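Local coordinates for beta-glucoside phosphorylase BglX (PDB 5VQE), which is a glycoside hydrolase family 3 beta-glucoside phosphorylase that probably cleaves beta-glucosides with phosphate, at residues E260-K268 with V293-R301. Sequence-based numbering, arbitrary orientation.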
ATOM      1  N   GLU A 260     -15.268  14.478 -21.109  1.00 22.19           N
ATOM      2  CA  GLU A 260     -16.131  13.462 -20.530  1.00 20.17           C
ATOM      3  C   GLU A 260     -15.347  12.275 -19.976  1.00 19.20           C
ATOM      4  O   GLU A 260     -15.941  11.436 -19.290  1.00 19.17           O
ATOM      5  CB  GLU A 260     -17.142  12.976 -21.576  1.00 22.44           C
ATOM      6  CG  GLU A 260     -18.050  14.097 -22.109  1.00 33.10           C
ATOM      7  CD  GLU A 260     -18.811  13.727 -23.383  1.00 41.60           C
ATOM      8  OE1 GLU A 260     -18.520  12.680 -24.007  1.00 29.79           O
ATOM      9  OE2 GLU A 260     -19.709  14.505 -23.768  1.00 50.18           O
ATOM     10  N   ILE A 261     -14.042  12.193 -20.234  1.00 16.47           N
ATOM     11  CA  ILE A 261     -13.244  11.063 -19.768  1.00 15.18           C
ATOM     12  C   ILE A 261     -13.010  11.209 -18.271  1.00 14.59           C
ATOM     13  O   ILE A 261     -12.414  12.189 -17.812  1.00 15.37           O
ATOM     14  CB  ILE A 261     -11.922  10.958 -20.542  1.00 17.01           C
ATOM     15  CG1 ILE A 261     -12.221  10.688 -22.024  1.00 18.00           C
ATOM     16  CG2 ILE A 261     -11.044   9.838 -19.963  1.00 17.94           C
ATOM     17  CD1 ILE A 261     -11.001  10.574 -22.915  1.00 20.90           C
ATOM     18  N   MET A 262     -13.469  10.227 -17.511  1.00 15.34           N
ATOM     19  CA  MET A 262     -13.426  10.256 -16.061  1.00 16.95           C
ATOM     20  C   MET A 262     -12.386   9.282 -15.528  1.00 13.08           C
ATOM     21  O   MET A 262     -12.040   8.297 -16.188  1.00 11.66           O
ATOM     22  CB  MET A 262     -14.801   9.890 -15.479  1.00 16.45           C
ATOM     23  CG  MET A 262     -15.862  10.976 -15.606  1.00 15.73           C
ATOM     24  SD  MET A 262     -15.382  12.511 -14.810  1.00 18.98           S
ATOM     25  CE  MET A 262     -15.596  13.632 -16.186  1.00 19.88           C
ATOM     26  N   PRO A 263     -11.875   9.517 -14.327  1.00 11.72           N
ATOM     27  CA  PRO A 263     -11.028   8.514 -13.686  1.00 12.78           C
ATOM     28  C   PRO A 263     -11.825   7.261 -13.358  1.00 12.06           C
ATOM     29  O   PRO A 263     -13.058   7.262 -13.339  1.00 11.73           O
ATOM     30  CB  PRO A 263     -10.544   9.221 -12.417  1.00 12.82           C
ATOM     31  CG  PRO A 263     -11.639  10.215 -12.119  1.00 16.55           C
ATOM     32  CD  PRO A 263     -12.100  10.689 -13.459  1.00 13.50           C
ATOM     33  N   GLY A 264     -11.092   6.178 -13.108  1.00  9.06           N
ATOM     34  CA  GLY A 264     -11.681   4.896 -12.782  1.00 12.68           C
ATOM     35  C   GLY A 264     -12.861   4.993 -11.842  1.00 11.95           C
ATOM     36  O   GLY A 264     -13.914   4.398 -12.083  1.00 10.95           O
ATOM     37  N   SER A 265     -12.688   5.753 -10.764  1.00 11.06           N
ATOM     38  CA  SER A 265     -13.689   5.825  -9.713  1.00 11.19           C
ATOM     39  C   SER A 265     -14.990   6.473 -10.163  1.00 13.99           C
ATOM     40  O   SER A 265     -15.971   6.405  -9.416  1.00 12.27           O
ATOM     41  CB  SER A 265     -13.119   6.585  -8.507  1.00 11.07           C
ATOM     42  OG  SER A 265     -12.594   7.853  -8.876  1.00 13.85           O
ATOM     43  N   LEU A 266     -15.015   7.099 -11.344  1.00 11.82           N
ATOM     44  CA  LEU A 266     -16.197   7.753 -11.879  1.00 13.90           C
ATOM     45  C   LEU A 266     -16.582   7.256 -13.265  1.00 13.43           C
ATOM     46  O   LEU A 266     -17.544   7.777 -13.842  1.00 15.73           O
ATOM     47  CB  LEU A 266     -15.971   9.272 -11.937  1.00 13.32           C
ATOM     48  CG  LEU A 266     -16.020  10.001 -10.593  1.00 12.16           C
ATOM     49  CD1 LEU A 266     -15.368  11.362 -10.682  1.00 17.48           C
ATOM     50  CD2 LEU A 266     -17.451  10.132 -10.129  1.00 13.61           C
ATOM     51  N   SER A 267     -15.883   6.262 -13.810  1.00 15.96           N
ATOM     52  CA  SER A 267     -15.928   5.954 -15.236  1.00 12.02           C
ATOM     53  C   SER A 267     -16.754   4.705 -15.508  1.00 14.88           C
ATOM     54  O   SER A 267     -16.383   3.600 -15.093  1.00 12.61           O
ATOM     55  CB  SER A 267     -14.519   5.770 -15.787  1.00 13.58           C
ATOM     56  OG  SER A 267     -14.564   5.088 -17.028  1.00 14.68           O
ATOM     57  N   LYS A 268     -17.848   4.871 -16.256  1.00 13.01           N
ATOM     58  CA  LYS A 268     -18.656   3.717 -16.641  1.00 15.54           C
ATOM     59  C   LYS A 268     -17.924   2.845 -17.657  1.00 14.99           C
ATOM     60  O   LYS A 268     -18.017   1.614 -17.607  1.00 13.56           O
ATOM     61  CB  LYS A 268     -20.011   4.184 -17.188  1.00 18.76           C
ATOM     62  CG  LYS A 268     -19.965   4.844 -18.539  1.00 20.17           C
ATOM     63  CD  LYS A 268     -21.346   5.370 -18.944  1.00 25.14           C
ATOM     64  N   VAL A 293      -7.730  14.656  -4.165  1.00 17.10           N
ATOM     65  CA  VAL A 293      -7.880  15.654  -5.214  1.00 15.69           C
ATOM     66  C   VAL A 293      -8.284  15.002  -6.528  1.00 15.65           C
ATOM     67  O   VAL A 293      -9.117  15.536  -7.270  1.00 14.31           O
ATOM     68  CB  VAL A 293      -6.576  16.459  -5.355  1.00 20.70           C
ATOM     69  CG1 VAL A 293      -6.714  17.505  -6.442  1.00 20.14           C
ATOM     70  CG2 VAL A 293      -6.199  17.105  -4.019  1.00 24.88           C
ATOM     71  N   GLY A 294      -7.700  13.843  -6.842  1.00 14.50           N
ATOM     72  CA  GLY A 294      -8.042  13.156  -8.075  1.00 15.06           C
ATOM     73  C   GLY A 294      -9.526  12.902  -8.226  1.00 11.88           C
ATOM     74  O   GLY A 294     -10.057  12.935  -9.340  1.00 14.01           O
ATOM     75  N   TYR A 295     -10.220  12.660  -7.111  1.00 15.30           N
ATOM     76  CA  TYR A 295     -11.670  12.518  -7.149  1.00 13.36           C
ATOM     77  C   TYR A 295     -12.353  13.877  -7.158  1.00 14.55           C
ATOM     78  O   TYR A 295     -13.165  14.164  -8.044  1.00 13.17           O
ATOM     79  CB  TYR A 295     -12.150  11.699  -5.950  1.00 12.99           C
ATOM     80  CG  TYR A 295     -13.597  11.275  -6.030  1.00 11.01           C
ATOM     81  CD1 TYR A 295     -14.585  11.969  -5.347  1.00 13.06           C
ATOM     82  CD2 TYR A 295     -13.976  10.188  -6.810  1.00 13.96           C
ATOM     83  CE1 TYR A 295     -15.921  11.587  -5.422  1.00 12.72           C
ATOM     84  CE2 TYR A 295     -15.302   9.792  -6.895  1.00 13.20           C
ATOM     85  CZ  TYR A 295     -16.273  10.493  -6.192  1.00 13.70           C
ATOM     86  OH  TYR A 295     -17.592  10.098  -6.274  1.00 13.82           O
ATOM     87  N   THR A 296     -12.018  14.733  -6.184  1.00 16.99           N
ATOM     88  CA  THR A 296     -12.792  15.954  -5.970  1.00 15.17           C
ATOM     89  C   THR A 296     -12.712  16.895  -7.159  1.00 15.05           C
ATOM     90  O   THR A 296     -13.671  17.629  -7.430  1.00 18.95           O
ATOM     91  CB  THR A 296     -12.316  16.691  -4.716  1.00 16.27           C
ATOM     92  OG1 THR A 296     -10.934  17.051  -4.863  1.00 13.66           O
ATOM     93  CG2 THR A 296     -12.498  15.834  -3.457  1.00 17.96           C
ATOM     94  N   CYS A 297     -11.587  16.904  -7.873  1.00 17.11           N
ATOM     95  CA  CYS A 297     -11.407  17.855  -8.962  1.00 17.31           C
ATOM     96  C   CYS A 297     -12.043  17.402 -10.267  1.00 20.18           C
ATOM     97  O   CYS A 297     -12.056  18.178 -11.228  1.00 19.44           O
ATOM     98  CB  CYS A 297      -9.917  18.110  -9.197  1.00 19.09           C
ATOM     99  SG  CYS A 297      -9.103  16.812 -10.159  1.00 19.17           S
ATOM    100  N   SER A 298     -12.583  16.186 -10.328  1.00 16.38           N
ATOM    101  CA  SER A 298     -13.039  15.638 -11.597  1.00 14.60           C
ATOM    102  C   SER A 298     -14.487  15.964 -11.917  1.00 16.40           C
ATOM    103  O   SER A 298     -14.880  15.859 -13.084  1.00 17.85           O
ATOM    104  CB  SER A 298     -12.869  14.113 -11.613  1.00 15.47           C
ATOM    105  OG  SER A 298     -11.500  13.758 -11.630  1.00 16.17           O
ATOM    106  N   MET A 299     -15.281  16.357 -10.923  1.00 16.86           N
ATOM    107  CA  MET A 299     -16.723  16.491 -11.079  1.00 19.22           C
ATOM    108  C   MET A 299     -17.258  17.187  -9.833  1.00 17.36           C
ATOM    109  O   MET A 299     -16.693  17.010  -8.743  1.00 14.24           O
ATOM    110  CB  MET A 299     -17.358  15.108 -11.264  1.00 18.08           C
ATOM    111  CG  MET A 299     -18.841  15.090 -11.549  1.00 24.00           C
ATOM    112  SD  MET A 299     -19.465  13.411 -11.816  1.00 21.23           S
ATOM    113  CE  MET A 299     -18.610  12.928 -13.300  1.00 23.27           C
ATOM    114  N   PRO A 300     -18.313  17.990  -9.935  1.00 16.17           N
ATOM    115  CA  PRO A 300     -18.912  18.538  -8.716  1.00 15.60           C
ATOM    116  C   PRO A 300     -19.311  17.405  -7.786  1.00 15.51           C
ATOM    117  O   PRO A 300     -19.876  16.399  -8.217  1.00 13.70           O
ATOM    118  CB  PRO A 300     -20.128  19.317  -9.233  1.00 19.78           C
ATOM    119  CG  PRO A 300     -19.752  19.679 -10.634  1.00 21.60           C
ATOM    120  CD  PRO A 300     -19.002  18.476 -11.141  1.00 23.34           C
ATOM    121  N   ARG A 301     -18.997  17.568  -6.503  1.00 15.41           N
ATOM    122  CA  ARG A 301     -19.134  16.451  -5.576  1.00 13.59           C
ATOM    123  C   ARG A 301     -20.577  15.957  -5.486  1.00 17.08           C
ATOM    124  O   ARG A 301     -20.817  14.746  -5.432  1.00 12.99           O
ATOM    125  CB  ARG A 301     -18.621  16.842  -4.198  1.00 12.00           C
ATOM    126  CG  ARG A 301     -18.618  15.675  -3.233  1.00 11.38           C
ATOM    127  CD  ARG A 301     -17.721  15.941  -2.036  1.00 13.77           C
ATOM    128  NE  ARG A 301     -17.563  14.766  -1.171  1.00 12.55           N
ATOM    129  CZ  ARG A 301     -16.625  13.833  -1.316  1.00 13.76           C
ATOM    130  NH1 ARG A 301     -15.742  13.902  -2.307  1.00 12.69           N
ATOM    131  NH2 ARG A 301     -16.568  12.818  -0.459  1.00 13.43           N
TER
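Ser-298 OG donates a 2.8 Å hydrogen bond to Gly-294 O, nearly in line with the carbonyl (163° at the oxygen). The ring of Pro-263 rests against this hydroxyl, CG and CD each 3.6 Å from Ser-298 OG. The bond is internal to 293-301 and fixes the rotation of the hydroxyl. Between the two segments the contact is van der Waals packing. Leu-266 sits at its middle. Its CD1 meets Ser-298 CB at 3.8 Å, while its CG lies 3.8 Å from Tyr-295 CE2, and the leucine and tyrosine side chains cross at about a right angle. Tyr-295 has CG anti to the backbone N (chi1 -169°), which swings the ring across to 260-268. Ser-265 OG comes in at the ring edge, in its plane, 3.4 Å from Tyr-295 CD2. The serine hydroxyl is hydrogen-bonded to His-242 instead, and Tyr-295 OH to Ser-308 of helix 301-310. Replacing Tyr-295 by an alanine would probably open a gap beside Leu-266 and leave Ser-308 without its phenol partner. Farther out, the terminal methyl of Met-299, CE, comes up against the sulfur of Met-262, SD, at 3.6 Å, and the two side chains cross nearly at right angles. The contact joins the loop before helix 268-278 to the short helix 293-296 and the turn that follow strand 284-287, two connections in the TIM-barrel-like N-terminal domain of family 3. The side chain of Tyr-295 is about 9 Å from the bound 2-deoxy-2-fluoroglucose, so this is packing near the sugar pocket, to which Met-292, just before 293-301, belongs.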